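Local coordinates for adhesin (PDB 6GQ4), which is a putative adhesin of gonococci that raises bactericidal antibodies in mice and probably inhibits lysozyme, as MliC-type proteins do, at residues A[49-53]-A[54-58]. Sequence-based numbering, arbitrary orientation.
Sequences MPINL and DKSDN
The first torsion of Asn52 puts CG opposite its own N (chi1 -174°) and turns OD1 to the backbone N-H groups of Asp54 and Lys55. In Ser56 a chi1 of -61° keeps OG beside the backbone N, where it too can meet Asn52 O. The amide oxygen OD1 of Asn52 takes a hydrogen bond from Lys55 N at 3.0 Å, with an N-H...O angle of 139°. Lys55 N stands above the plane of the Asn52 side-chain amide. Asp54 N adds a weak bond to Asn52 OD1 at 2.9 Å. Asn52 O is gripped twice, by Ser56 N at 3.0 Å and by Ser56 OG at 2.7 Å. The two donors come from opposite faces of the carbonyl plane. The Ser56 N bond closes an alpha-turn, and with the bonds to OD1 it makes an Asx motif. The aliphatic part of Lys55 crosses the Asn52 amide, with CE 3.9 Å from ND2, and its NZ forms a salt bridge to Glu66. The turn links strand 45-50 to the loop before strand 61-63. Backbone bonds between Pro50 and Gly64 and between Asn52 and Phe62 join these two outermost strands, consistent with a closed barrel. Asn52 ND2 donates to Gly64 O, just past strand 61-63, and Ser56 OG accepts from Phe62 N within it.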
ATOM      1  N   MET A  49      -4.186   7.093   1.210  1.00 12.26           N
ATOM      2  CA  MET A  49      -5.265   6.120   1.022  1.00 12.90           C
ATOM      3  C   MET A  49      -5.550   5.451   2.386  1.00 12.97           C
ATOM      4  O   MET A  49      -4.816   4.562   2.786  1.00 11.89           O
ATOM      5  CB  MET A  49      -4.903   5.030   0.015  1.00 13.49           C
ATOM      6  CG  MET A  49      -4.738   5.579  -1.415  1.00 15.06           C
ATOM      7  SD  MET A  49      -3.808   4.452  -2.528  1.00 17.25           S
ATOM      8  CE  MET A  49      -2.125   4.780  -1.998  1.00 17.95           C
ATOM      9  N   PRO A  50      -6.555   5.919   3.126  1.00 14.34           N
ATOM     10  CA  PRO A  50      -6.852   5.283   4.436  1.00 12.47           C
ATOM     11  C   PRO A  50      -7.238   3.814   4.254  1.00 11.81           C
ATOM     12  O   PRO A  50      -7.804   3.420   3.198  1.00 13.70           O
ATOM     13  CB  PRO A  50      -8.065   6.060   4.956  1.00 15.36           C
ATOM     14  CG  PRO A  50      -7.967   7.368   4.200  1.00 20.82           C
ATOM     15  CD  PRO A  50      -7.487   7.007   2.807  1.00 19.43           C
ATOM     16  N   ILE A  51      -6.932   2.974   5.237  1.00 10.96           N
ATOM     17  CA  ILE A  51      -7.351   1.594   5.162  1.00 10.99           C
ATOM     18  C   ILE A  51      -8.883   1.554   5.000  1.00  9.78           C
ATOM     19  O   ILE A  51      -9.626   2.344   5.572  1.00 10.71           O
ATOM     20  CB  ILE A  51      -6.879   0.765   6.371  1.00 10.74           C
ATOM     21  CG1 ILE A  51      -7.038  -0.740   6.095  1.00 10.91           C
ATOM     22  CG2 ILE A  51      -7.555   1.183   7.700  1.00 11.29           C
ATOM     23  CD1 ILE A  51      -6.359  -1.628   7.112  1.00 10.88           C
ATOM     24  N   ASN A  52      -9.323   0.689   4.078  1.00 10.69           N
ATOM     25  CA  ASN A  52     -10.745   0.577   3.770  1.00 11.35           C
ATOM     26  C   ASN A  52     -11.300  -0.639   4.521  1.00 11.24           C
ATOM     27  O   ASN A  52     -11.007  -1.779   4.189  1.00 11.64           O
ATOM     28  CB  ASN A  52     -10.957   0.481   2.250  1.00 11.13           C
ATOM     29  CG  ASN A  52     -12.419   0.513   1.901  1.00 12.26           C
ATOM     30  OD1 ASN A  52     -13.189  -0.169   2.561  1.00 13.62           O
ATOM     31  ND2 ASN A  52     -12.794   1.256   0.846  1.00 16.86           N
ATOM     32  N   LEU A  53     -11.984  -0.375   5.622  1.00 11.82           N
ATOM     33  CA  LEU A  53     -12.480  -1.437   6.451  1.00 11.98           C
ATOM     34  C   LEU A  53     -13.810  -2.008   5.926  1.00 12.44           C
ATOM     35  O   LEU A  53     -14.291  -3.008   6.506  1.00 14.57           O
ATOM     36  CB  LEU A  53     -12.656  -0.885   7.871  1.00 15.34           C
ATOM     37  CG  LEU A  53     -11.386  -0.381   8.554  1.00 15.04           C
ATOM     38  CD1 LEU A  53     -11.669   0.156   9.942  1.00 20.59           C
ATOM     39  CD2 LEU A  53     -10.316  -1.433   8.588  1.00 17.37           C
ATOM     40  N   ASP A  54     -14.412  -1.409   4.911  1.00 12.81           N
ATOM     41  CA  ASP A  54     -15.554  -2.023   4.185  1.00 14.38           C
ATOM     42  C   ASP A  54     -15.108  -3.192   3.290  1.00 13.51           C
ATOM     43  O   ASP A  54     -15.842  -4.191   3.160  1.00 16.42           O
ATOM     44  CB  ASP A  54     -16.318  -0.966   3.399  1.00 17.38           C
ATOM     45  CG  ASP A  54     -16.857   0.152   4.279  1.00 22.10           C
ATOM     46  OD1 ASP A  54     -17.241  -0.142   5.435  1.00 28.55           O
ATOM     47  OD2 ASP A  54     -16.997   1.292   3.765  1.00 29.82           O
ATOM     48  N   LYS A  55     -13.911  -3.110   2.735  1.00 14.21           N
ATOM     49  CA  LYS A  55     -13.402  -4.079   1.809  1.00 14.49           C
ATOM     50  C   LYS A  55     -12.399  -5.062   2.405  1.00 12.44           C
ATOM     51  O   LYS A  55     -12.335  -6.198   1.937  1.00 14.09           O
ATOM     52  CB  LYS A  55     -12.762  -3.335   0.637  1.00 16.63           C
ATOM     53  CG  LYS A  55     -13.787  -2.632  -0.218  1.00 20.99           C
ATOM     54  CD  LYS A  55     -13.423  -2.525  -1.663  1.00 28.76           C
ATOM     55  CE  LYS A  55     -12.289  -1.572  -1.831  1.00 29.59           C
ATOM     56  NZ  LYS A  55     -12.487  -0.673  -2.990  1.00 40.41           N
ATOM     57  N   SER A  56     -11.551  -4.602   3.347  1.00 11.82           N
ATOM     58  CA  SER A  56     -10.489  -5.403   3.907  1.00 10.77           C
ATOM     59  C   SER A  56     -11.079  -6.558   4.726  1.00 10.00           C
ATOM     60  O   SER A  56     -12.112  -6.336   5.412  1.00 13.84           O
ATOM     61  CB  SER A  56      -9.561  -4.545   4.748  1.00 10.51           C
ATOM     62  OG  SER A  56      -8.943  -3.524   3.947  1.00 11.86           O
ATOM     63  N   ASP A  57     -10.456  -7.737   4.641  1.00 12.02           N
ATOM     64  CA  ASP A  57     -10.839  -8.868   5.460  1.00 11.93           C
ATOM     65  C   ASP A  57      -9.567  -9.530   5.980  1.00 12.50           C
ATOM     66  O   ASP A  57      -8.503  -8.899   6.113  1.00 15.62           O
ATOM     67  CB  ASP A  57     -11.792  -9.793   4.728  1.00 12.89           C
ATOM     68  CG  ASP A  57     -11.263 -10.462   3.476  1.00 13.58           C
ATOM     69  OD1 ASP A  57     -10.047 -10.533   3.283  1.00 16.28           O
ATOM     70  OD2 ASP A  57     -12.117 -10.924   2.712  1.00 20.82           O
ATOM     71  N   ASN A  58      -9.709 -10.801   6.309  1.00 11.42           N
ATOM     72  CA  ASN A  58      -8.660 -11.589   6.881  1.00 14.28           C
ATOM     73  C   ASN A  58      -7.588 -11.950   5.860  1.00 12.95           C
ATOM     74  O   ASN A  58      -6.470 -12.299   6.283  1.00 18.51           O
ATOM     75  CB  ASN A  58      -9.130 -12.894   7.523  1.00 14.03           C
ATOM     76  CG  ASN A  58      -9.864 -13.829   6.595  1.00 12.40           C
ATOM     77  OD1 ASN A  58     -10.738 -13.397   5.849  1.00 17.99           O
ATOM     78  ND2 ASN A  58      -9.515 -15.097   6.680  1.00 14.42           N
TER